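Local coordinates for Methylcobalamin\: coenzyme M methyltransferase (Methanosarcina mazei, PDB 4AY7), which transfers a methyl group from methylcobalamin, carried by a corrinoid protein, to coenzyme M in methanogenesis, using a TIM-barrel fold and a zinc ion, at residues D205-D211 against S241-I247; M154-V160 against S192-A196; V33-T39 against L75-R79. All coordinates share one frame; numbering follows the deposited sequence.

Contact 1 (D205-D211 against S241-I247); sequences DVIAIAD and SVTVLHI. With ZN (zinc ion), chain C.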
loop_
_atom_site.group_PDB
_atom_site.type_symbol
_atom_site.label_atom_id
_atom_site.label_comp_id
_atom_site.label_asym_id
_atom_site.label_seq_id
_atom_site.Cartn_x
_atom_site.Cartn_y
_atom_site.Cartn_z
ATOM N N ASP A 205 0.389 -3.083 -12.345
ATOM C CA ASP A 205 1.314 -4.234 -12.431
ATOM C C ASP A 205 1.486 -4.943 -11.106
ATOM O O ASP A 205 1.791 -6.159 -11.065
ATOM C CB ASP A 205 2.689 -3.747 -12.918
ATOM C CG ASP A 205 2.617 -3.127 -14.328
ATOM O OD1 ASP A 205 2.195 -3.786 -15.331
ATOM O OD2 ASP A 205 2.879 -1.926 -14.424
ATOM N N VAL A 206 1.386 -4.157 -10.036
ATOM C CA VAL A 206 1.487 -4.643 -8.680
ATOM C C VAL A 206 0.288 -4.083 -7.940
ATOM O O VAL A 206 -0.017 -2.913 -8.138
ATOM C CB VAL A 206 2.789 -4.082 -8.072
ATOM C CG1 VAL A 206 2.867 -4.443 -6.582
ATOM C CG2 VAL A 206 3.987 -4.598 -8.839
ATOM N N ILE A 207 -0.352 -4.854 -7.066
ATOM C CA ILE A 207 -1.378 -4.318 -6.182
ATOM C C ILE A 207 -0.718 -4.406 -4.835
ATOM O O ILE A 207 -0.353 -5.498 -4.456
ATOM C CB ILE A 207 -2.756 -5.078 -6.179
ATOM C CG1 ILE A 207 -3.268 -5.108 -7.618
ATOM C CG2 ILE A 207 -3.707 -4.408 -5.177
ATOM C CD1 ILE A 207 -3.568 -3.699 -8.211
ATOM N N ALA A 208 -0.620 -3.272 -4.151
ATOM C CA ALA A 208 -0.153 -3.150 -2.796
ATOM C C ALA A 208 -1.245 -2.779 -1.809
ATOM O O ALA A 208 -1.870 -1.669 -1.888
ATOM C CB ALA A 208 0.937 -2.107 -2.745
ATOM N N ILE A 209 -1.552 -3.687 -0.875
ATOM C CA ILE A 209 -2.580 -3.377 0.060
ATOM C C ILE A 209 -1.992 -2.922 1.369
ATOM O O ILE A 209 -0.977 -3.429 1.825
ATOM C CB ILE A 209 -3.571 -4.522 0.259
ATOM C CG1 ILE A 209 -2.971 -5.669 1.033
ATOM C CG2 ILE A 209 -4.163 -4.970 -1.107
ATOM C CD1 ILE A 209 -3.933 -6.823 1.291
ATOM N N ALA A 210 -2.640 -1.968 1.979
ATOM C CA ALA A 210 -2.242 -1.477 3.264
ATOM C C ALA A 210 -3.319 -1.880 4.226
ATOM O O ALA A 210 -4.473 -1.498 4.052
ATOM C CB ALA A 210 -2.006 0.030 3.227
ATOM N N ASP A 211 -2.995 -2.650 5.247
ATOM C CA ASP A 211 -3.985 -3.151 6.098
ATOM C C ASP A 211 -3.684 -2.883 7.552
ATOM O O ASP A 211 -3.435 -3.793 8.307
ATOM C CB ASP A 211 -4.174 -4.667 5.828
ATOM C CG ASP A 211 -5.663 -5.115 5.889
ATOM O OD1 ASP A 211 -6.433 -4.397 6.558
ATOM O OD2 ASP A 211 -6.042 -6.207 5.322
ATOM N N SER A 241 -2.318 -10.426 -10.244
ATOM C CA SER A 241 -0.997 -9.761 -10.402
ATOM C C SER A 241 -0.128 -10.109 -9.204
ATOM O O SER A 241 -0.616 -10.668 -8.188
ATOM C CB SER A 241 -1.134 -8.215 -10.454
ATOM O OG SER A 241 -1.574 -7.715 -9.191
ATOM N N VAL A 242 1.138 -9.727 -9.327
ATOM C CA VAL A 242 2.003 -9.591 -8.184
ATOM C C VAL A 242 1.361 -8.677 -7.161
ATOM O O VAL A 242 0.689 -7.669 -7.503
ATOM C CB VAL A 242 3.422 -9.140 -8.632
ATOM C CG1 VAL A 242 4.268 -8.692 -7.425
ATOM C CG2 VAL A 242 4.073 -10.263 -9.495
ATOM N N THR A 243 1.392 -9.143 -5.906
ATOM C CA THR A 243 0.854 -8.373 -4.788
ATOM C C THR A 243 1.886 -8.145 -3.669
ATOM O O THR A 243 2.852 -8.921 -3.505
ATOM C CB THR A 243 -0.376 -9.045 -4.181
ATOM O OG1 THR A 243 0.007 -10.314 -3.730
ATOM C CG2 THR A 243 -1.548 -9.226 -5.181
ATOM N N VAL A 244 1.609 -7.134 -2.860
ATOM C CA VAL A 244 2.414 -6.716 -1.729
ATOM C C VAL A 244 1.485 -6.407 -0.552
ATOM O O VAL A 244 0.458 -5.732 -0.705
ATOM C CB VAL A 244 3.291 -5.472 -2.084
ATOM C CG1 VAL A 244 4.079 -4.963 -0.888
ATOM C CG2 VAL A 244 4.315 -5.801 -3.162
ATOM N N LEU A 245 1.847 -6.865 0.634
ATOM C CA LEU A 245 1.086 -6.633 1.842
ATOM C C LEU A 245 1.888 -5.701 2.751
ATOM O O LEU A 245 3.012 -6.016 3.144
ATOM C CB LEU A 245 0.829 -7.945 2.560
ATOM C CG LEU A 245 0.288 -7.857 3.945
ATOM C CD1 LEU A 245 -1.145 -7.303 3.804
ATOM C CD2 LEU A 245 0.194 -9.234 4.560
ATOM N N HIS A 246 1.264 -4.590 3.108
ATOM C CA HIS A 246 1.856 -3.647 4.031
ATOM C C HIS A 246 1.059 -3.592 5.307
ATOM O O HIS A 246 -0.152 -3.236 5.242
ATOM C CB HIS A 246 1.954 -2.303 3.376
ATOM C CG HIS A 246 2.402 -1.236 4.340
ATOM N ND1 HIS A 246 3.674 -0.977 4.572
ATOM C CD2 HIS A 246 1.683 -0.413 5.200
ATOM C CE1 HIS A 246 3.807 -0.082 5.563
ATOM N NE2 HIS A 246 2.603 0.318 5.903
ATOM N N ILE A 247 1.653 -3.891 6.453
ATOM C CA ILE A 247 0.906 -3.813 7.725
ATOM C C ILE A 247 1.763 -2.964 8.619
ATOM O O ILE A 247 2.944 -3.275 8.843
ATOM C CB ILE A 247 0.594 -5.170 8.395
ATOM C CG1 ILE A 247 -0.379 -6.003 7.543
ATOM C CG2 ILE A 247 -0.031 -5.015 9.805
ATOM C CD1 ILE A 247 -0.701 -7.394 8.156
HETATM ZN ZN ZN C . 2.296 1.600 7.707
HETATM O O HOH W 1 1.706 -8.609 -12.003
#

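Contact 2 (M154-V160 against S192-A196); sequences MEGPVTV and SIIYA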
loop_
_atom_site.group_PDB
_atom_site.type_symbol
_atom_site.label_atom_id
_atom_site.label_comp_id
_atom_site.label_asym_id
_atom_site.label_seq_id
_atom_site.Cartn_x
_atom_site.Cartn_y
_atom_site.Cartn_z
ATOM N N MET A 154 -4.363 0.192 -2.171
ATOM C CA MET A 154 -5.704 0.161 -1.614
ATOM C C MET A 154 -5.657 -0.344 -0.191
ATOM O O MET A 154 -4.721 -1.017 0.218
ATOM C CB MET A 154 -6.619 -0.713 -2.455
ATOM C CG MET A 154 -6.054 -2.098 -2.645
ATOM S SD MET A 154 -7.032 -3.263 -3.637
ATOM C CE MET A 154 -8.240 -3.772 -2.423
ATOM N N GLU A 155 -6.686 -0.032 0.538
ATOM C CA GLU A 155 -6.977 -0.592 1.860
ATOM C C GLU A 155 -7.264 -2.078 1.709
ATOM O O GLU A 155 -7.822 -2.531 0.732
ATOM C CB GLU A 155 -8.158 0.182 2.545
ATOM C CG GLU A 155 -9.460 0.148 1.814
ATOM C CD GLU A 155 -9.617 1.301 0.796
ATOM O OE1 GLU A 155 -8.625 1.726 0.140
ATOM O OE2 GLU A 155 -10.759 1.742 0.596
ATOM N N GLY A 156 -6.716 -2.866 2.625
ATOM C CA GLY A 156 -6.787 -4.322 2.538
ATOM C C GLY A 156 -8.068 -4.828 3.207
ATOM O O GLY A 156 -8.792 -4.043 3.879
ATOM N N PRO A 157 -8.348 -6.122 3.079
ATOM C CA PRO A 157 -9.661 -6.585 3.497
ATOM C C PRO A 157 -9.935 -6.468 4.979
ATOM O O PRO A 157 -11.100 -6.268 5.367
ATOM C CB PRO A 157 -9.721 -8.021 3.041
ATOM C CG PRO A 157 -8.363 -8.419 2.612
ATOM C CD PRO A 157 -7.567 -7.165 2.380
ATOM N N VAL A 158 -8.923 -6.511 5.823
ATOM C CA VAL A 158 -9.203 -6.402 7.238
ATOM C C VAL A 158 -9.714 -4.968 7.509
ATOM O O VAL A 158 -10.710 -4.735 8.194
ATOM C CB VAL A 158 -8.021 -6.775 8.100
ATOM C CG1 VAL A 158 -8.332 -6.667 9.594
ATOM C CG2 VAL A 158 -7.567 -8.193 7.721
ATOM N N THR A 159 -8.984 -3.985 6.988
ATOM C CA THR A 159 -9.353 -2.593 7.171
ATOM C C THR A 159 -10.700 -2.262 6.517
ATOM O O THR A 159 -11.480 -1.512 7.099
ATOM C CB THR A 159 -8.164 -1.754 6.678
ATOM O OG1 THR A 159 -7.056 -2.058 7.542
ATOM C CG2 THR A 159 -8.421 -0.204 6.724
ATOM N N VAL A 160 -10.996 -2.878 5.360
ATOM C CA VAL A 160 -12.286 -2.686 4.702
ATOM C C VAL A 160 -13.396 -3.254 5.572
ATOM O O VAL A 160 -14.407 -2.581 5.750
ATOM C CB VAL A 160 -12.371 -3.388 3.312
ATOM C CG1 VAL A 160 -13.799 -3.410 2.818
ATOM C CG2 VAL A 160 -11.419 -2.715 2.327
ATOM N N SER A 192 -12.740 -6.491 -2.088
ATOM C CA SER A 192 -11.291 -6.173 -2.278
ATOM C C SER A 192 -10.746 -6.812 -3.547
ATOM O O SER A 192 -10.047 -6.179 -4.325
ATOM C CB SER A 192 -10.486 -6.611 -1.023
ATOM O OG SER A 192 -10.752 -5.662 0.033
ATOM N N ILE A 193 -11.117 -8.059 -3.783
ATOM C CA ILE A 193 -10.581 -8.800 -4.922
ATOM C C ILE A 193 -11.138 -8.176 -6.205
ATOM O O ILE A 193 -10.400 -7.959 -7.208
ATOM C CB ILE A 193 -11.000 -10.276 -4.809
ATOM C CG1 ILE A 193 -10.223 -10.895 -3.691
ATOM C CG2 ILE A 193 -10.873 -10.968 -6.142
ATOM C CD1 ILE A 193 -10.767 -12.231 -3.280
ATOM N N ILE A 194 -12.426 -7.860 -6.176
ATOM C CA ILE A 194 -13.083 -7.239 -7.343
ATOM C C ILE A 194 -12.365 -5.932 -7.743
ATOM O O ILE A 194 -12.104 -5.682 -8.919
ATOM C CB ILE A 194 -14.573 -6.979 -7.121
ATOM C CG1 ILE A 194 -15.364 -8.315 -7.047
ATOM C CG2 ILE A 194 -15.137 -6.043 -8.226
ATOM C CD1 ILE A 194 -16.747 -8.267 -6.409
ATOM N N TYR A 195 -12.135 -5.073 -6.775
ATOM C CA TYR A 195 -11.487 -3.751 -7.042
ATOM C C TYR A 195 -10.048 -3.935 -7.478
ATOM O O TYR A 195 -9.596 -3.351 -8.468
ATOM C CB TYR A 195 -11.537 -2.920 -5.779
ATOM C CG TYR A 195 -10.849 -1.552 -5.854
ATOM C CD1 TYR A 195 -10.897 -0.774 -7.004
ATOM C CD2 TYR A 195 -10.169 -1.050 -4.764
ATOM C CE1 TYR A 195 -10.280 0.476 -7.074
ATOM C CE2 TYR A 195 -9.590 0.240 -4.773
ATOM C CZ TYR A 195 -9.635 0.987 -5.954
ATOM O OH TYR A 195 -9.030 2.206 -6.033
ATOM N N ALA A 196 -9.322 -4.788 -6.766
ATOM C CA ALA A 196 -7.912 -5.085 -7.128
ATOM C C ALA A 196 -7.786 -5.564 -8.596
ATOM O O ALA A 196 -7.001 -5.028 -9.351
ATOM C CB ALA A 196 -7.331 -6.132 -6.161
#

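Contact 3 (V33-T39 against L75-R79); sequences VCSVTQT and LEAVR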
loop_
_atom_site.group_PDB
_atom_site.type_symbol
_atom_site.label_atom_id
_atom_site.label_comp_id
_atom_site.label_asym_id
_atom_site.label_seq_id
_atom_site.Cartn_x
_atom_site.Cartn_y
_atom_site.Cartn_z
ATOM N N VAL A 33 14.274 0.836 -6.674
ATOM C CA VAL A 33 13.950 1.806 -5.632
ATOM C C VAL A 33 12.658 2.455 -6.008
ATOM O O VAL A 33 12.546 3.059 -7.070
ATOM C CB VAL A 33 15.051 2.819 -5.359
ATOM C CG1 VAL A 33 15.508 3.530 -6.649
ATOM C CG2 VAL A 33 14.657 3.760 -4.234
ATOM N N CYS A 34 11.684 2.267 -5.147
ATOM C CA CYS A 34 10.354 2.875 -5.402
ATOM C C CYS A 34 9.542 2.896 -4.149
ATOM O O CYS A 34 10.066 2.565 -3.088
ATOM C CB CYS A 34 9.626 2.131 -6.489
ATOM S SG CYS A 34 9.097 0.532 -5.987
ATOM N N SER A 35 8.283 3.357 -4.247
ATOM C CA SER A 35 7.352 3.287 -3.111
ATOM C C SER A 35 6.141 2.495 -3.475
ATOM O O SER A 35 5.596 2.659 -4.586
ATOM C CB SER A 35 6.978 4.710 -2.675
ATOM O OG SER A 35 6.248 4.623 -1.463
ATOM N N VAL A 36 5.718 1.626 -2.567
ATOM C CA VAL A 36 4.524 0.858 -2.703
ATOM C C VAL A 36 3.467 1.506 -1.809
ATOM O O VAL A 36 2.322 1.119 -1.841
ATOM C CB VAL A 36 4.701 -0.661 -2.414
ATOM C CG1 VAL A 36 5.741 -1.261 -3.354
ATOM C CG2 VAL A 36 5.163 -0.920 -0.968
ATOM N N THR A 37 3.843 2.529 -1.059
ATOM C CA THR A 37 2.933 3.183 -0.158
ATOM C C THR A 37 2.705 4.606 -0.750
ATOM O O THR A 37 3.339 4.970 -1.725
ATOM C CB THR A 37 3.589 3.271 1.227
ATOM O OG1 THR A 37 4.882 3.874 1.080
ATOM C CG2 THR A 37 3.776 1.829 1.821
ATOM N N GLN A 38 1.872 5.422 -0.148
ATOM C CA GLN A 38 1.427 6.639 -0.842
ATOM C C GLN A 38 2.605 7.635 -1.093
ATOM O O GLN A 38 3.505 7.797 -0.241
ATOM C CB GLN A 38 0.222 7.280 -0.096
ATOM C CG GLN A 38 0.537 8.363 0.917
ATOM C CD GLN A 38 0.760 9.733 0.271
ATOM O OE1 GLN A 38 0.129 10.017 -0.755
ATOM N NE2 GLN A 38 1.722 10.536 0.794
ATOM N N THR A 39 2.596 8.247 -2.270
ATOM C CA THR A 39 3.692 9.123 -2.714
ATOM C C THR A 39 3.351 10.637 -2.872
ATOM O O THR A 39 4.138 11.426 -3.396
ATOM C CB THR A 39 4.152 8.591 -4.079
ATOM O OG1 THR A 39 3.040 8.579 -4.991
ATOM C CG2 THR A 39 4.709 7.143 -3.923
ATOM N N LEU A 75 11.864 7.824 -8.319
ATOM C CA LEU A 75 11.276 6.544 -7.855
ATOM C C LEU A 75 10.884 5.781 -9.099
ATOM O O LEU A 75 10.388 6.369 -10.085
ATOM C CB LEU A 75 10.125 6.723 -6.926
ATOM C CG LEU A 75 10.424 7.414 -5.589
ATOM C CD1 LEU A 75 9.106 7.567 -4.874
ATOM C CD2 LEU A 75 11.484 6.623 -4.794
ATOM N N GLU A 76 11.167 4.483 -9.057
ATOM C CA GLU A 76 11.080 3.640 -10.235
ATOM C C GLU A 76 9.763 2.943 -10.369
ATOM O O GLU A 76 9.699 1.869 -10.915
ATOM C CB GLU A 76 12.262 2.674 -10.195
ATOM C CG GLU A 76 13.570 3.455 -10.353
ATOM C CD GLU A 76 14.855 2.615 -10.232
ATOM O OE1 GLU A 76 14.885 1.533 -9.588
ATOM O OE2 GLU A 76 15.856 3.051 -10.865
ATOM N N ALA A 77 8.674 3.613 -9.980
ATOM C CA ALA A 77 7.307 3.103 -10.192
ATOM C C ALA A 77 6.386 4.300 -10.043
ATOM O O ALA A 77 6.809 5.342 -9.560
ATOM C CB ALA A 77 6.931 2.058 -9.165
ATOM N N VAL A 78 5.159 4.177 -10.498
ATOM C CA VAL A 78 4.148 5.234 -10.236
ATOM C C VAL A 78 3.109 4.590 -9.372
ATOM O O VAL A 78 2.549 3.559 -9.785
ATOM C CB VAL A 78 3.491 5.746 -11.515
ATOM C CG1 VAL A 78 2.437 6.850 -11.191
ATOM C CG2 VAL A 78 4.543 6.320 -12.462
ATOM N N ARG A 79 2.792 5.192 -8.228
ATOM C CA ARG A 79 1.884 4.618 -7.229
ATOM C C ARG A 79 0.680 5.603 -7.078
ATOM O O ARG A 79 0.857 6.812 -6.921
ATOM C CB ARG A 79 2.566 4.555 -5.894
ATOM C CG ARG A 79 2.028 3.540 -4.896
ATOM C CD ARG A 79 0.913 4.006 -4.112
ATOM N NE ARG A 79 0.543 3.216 -2.948
ATOM C CZ ARG A 79 -0.460 3.602 -2.186
ATOM N NH1 ARG A 79 -1.133 4.723 -2.464
ATOM N NH2 ARG A 79 -0.811 2.925 -1.113
HETATM O O HOH W 2 6.732 4.417 -6.380
HETATM O O HOH W 3 -0.015 0.258 -0.292
HETATM O O HOH W 4 0.537 7.389 -4.145
HETATM O O HOH W 5 4.005 7.853 -7.642
#

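Contact 1 (D205-D211 against S241-I247)
Strands 206-210 and 242-246 run parallel, their axes 4.7 Å apart and crossing at -17°, and I207, I209 and D211 face strand 242-246 with their N-H groups. They are the two strands of a beta-alpha-beta unit of the TIM barrel, with helix 221-238 between them in the chain. The ladder alternates in the parallel fashion: I207 N bonds V242 O at 3.0 Å, V244 N returns to I207 O, I209 N bonds V244 O, H246 N bonds I209 O, and D211 N bonds H246 O. At the opposite end a water joins D205 O to V242 N.

V206, A208, A210, V242 and V244, small or beta-branched residues that fit the barrel interior, point to one face together with H246; V206 CG1 touches V244 CG2 at 4.0 Å where the two side chains meet at a slant. I207, I209, T243 and L245 point to the other face, toward the surrounding helices and F263. There I209 CG1, held between its backbone N and carbonyl carbon (chi1 72°), meets L245 CD1 at 3.7 Å. S241 OG gives V242 O a second donor from above the carbonyl plane.

The strand thus delivers H246 to the metal. ND1 bonds S267 OG, which would fix the rotation of the ring, and H246 NE2 binds zinc at 2.2 Å beside C248 SG and C325 SG.

Contact 2 (M154-V160 against S192-A196)
The first turn of helix 157-165, the end of strand 150-155 and the flank of helix 178-202 meet around M154, whose side chain is packed between the end of strand 150-155 and helix 178-202. Its CG stands between the backbone N and the carbonyl carbon (chi1 54°), and the chain then runs straight to the sulfur before bending at chi3, -80°, which turns CE toward S192. Along this flexible chain CB, SD and CE each meet a different residue. M154 CB lies 3.9 Å from Y195 CE2, obliquely to the ring, and M154 SD rests 3.8 Å from A196 CB, a methyl small enough to let the thioether settle against the helix. M154 CE ends 3.6 Å from S192 O, whose hydrogen bond comes from A196 N one helical turn on. The sulfur stands 48° off the normal of the Y195 ring, with M154 SD 4.0 Å from Y195 CD2, an oblique Met-aromatic contact in which the two side chains lie alongside, running opposite ways.

This is the strand-to-helix packing of a TIM barrel: M154 also touches I207 and I209 of the next strand and F235 of helix 221-238. Past the strand end, G156 takes the N-cap position, its O receiving V160 N, and P157 suits the first turn, where its lack of an N-H costs no helical bond.

S192 is the small residue that lets this turn come close. Its hydroxyl bonds back to A188 O in its own helix, so toward the other segment S192 OG makes van der Waals contacts: P157 CA at 3.7 Å and V160 CG2 at 3.8 Å. CG2 is the branch of V160 that reaches the hydroxyl.

Contact 3 (V33-T39 against L75-R79)
V36 O is gripped by two donors, R79 NE at 3.0 Å and a water that also accepts from R79 NH2. The arginine meets this oxygen with the edge of its guanidinium group, whose plane holds both the oxygen and the water; NE itself stands well above the carbonyl plane of V36. One face of the guanidinium lies against the chain at T37 and Q38, with Q38 N 3.6 Å above the plane over its centre and T37 C toward the rim. Edge and face together would fix its rotation. A bend at chi2 of R79 (-85°) folds the chain over the 33-39 loop, bringing R79 CD within 3.5 Å of T37 O. A long, flat, multiply donating side chain suits a loop segment without regular strand structure, whose carbonyl at V36 it can reach.

Beside it, T39 CG2 packs on R79 CB at 3.9 Å, while one water joins T39 N to R79 O and another accepts from R79 N and touches T39 OG1. S35 OG closes a bond within the loop to T37 O.

At the other end E76 pairs with V33 twice: E76 N donates to V33 O at 2.8 Å, and E76 OE1 receives V33 N at 3.1 Å from above the carboxylate plane. The other oxygen, OE2, forms a salt bridge with R343. Between the two polar ends, C34 CB meets A77 CB at 3.8 Å.

Q38 binds coenzyme M, absent here; Q38 NE2 bonds I327 O and OE1 bonds G40 N. T37 OG1 bonds C325 O beside the zinc site. Through the C34-L321 backbone bond and the R79 bond, the segment bridges strands 320-323 and 78-80, last and first of the sheet, consistent with closing the barrel there, with L75 and V33 against helix 333-346.

Overall arrangement
From the N terminus, contact 3 comes first: it brings the loop after helix 15-24 to strand 78-80, closing a largely helical excursion of 35 residues. Contact 2 then closes the run from strand 150-155 to helix 178-202, and contact 1 joins the next two strands across helix 221-238. The three loops follow in series, with no nesting or crossing. Contacts 1 and 2 meet where strands 150-155 and 206-210 are neighbours: D211 OD1 bonds T159 OG1, and A210 N bonds M154 O. Contact 3 reaches contact 1 through V36 and T37, consistent with the coenzyme M residue Q38 and the zinc ligand H246 lining one active site, whereas contacts 2 and 3 do not touch.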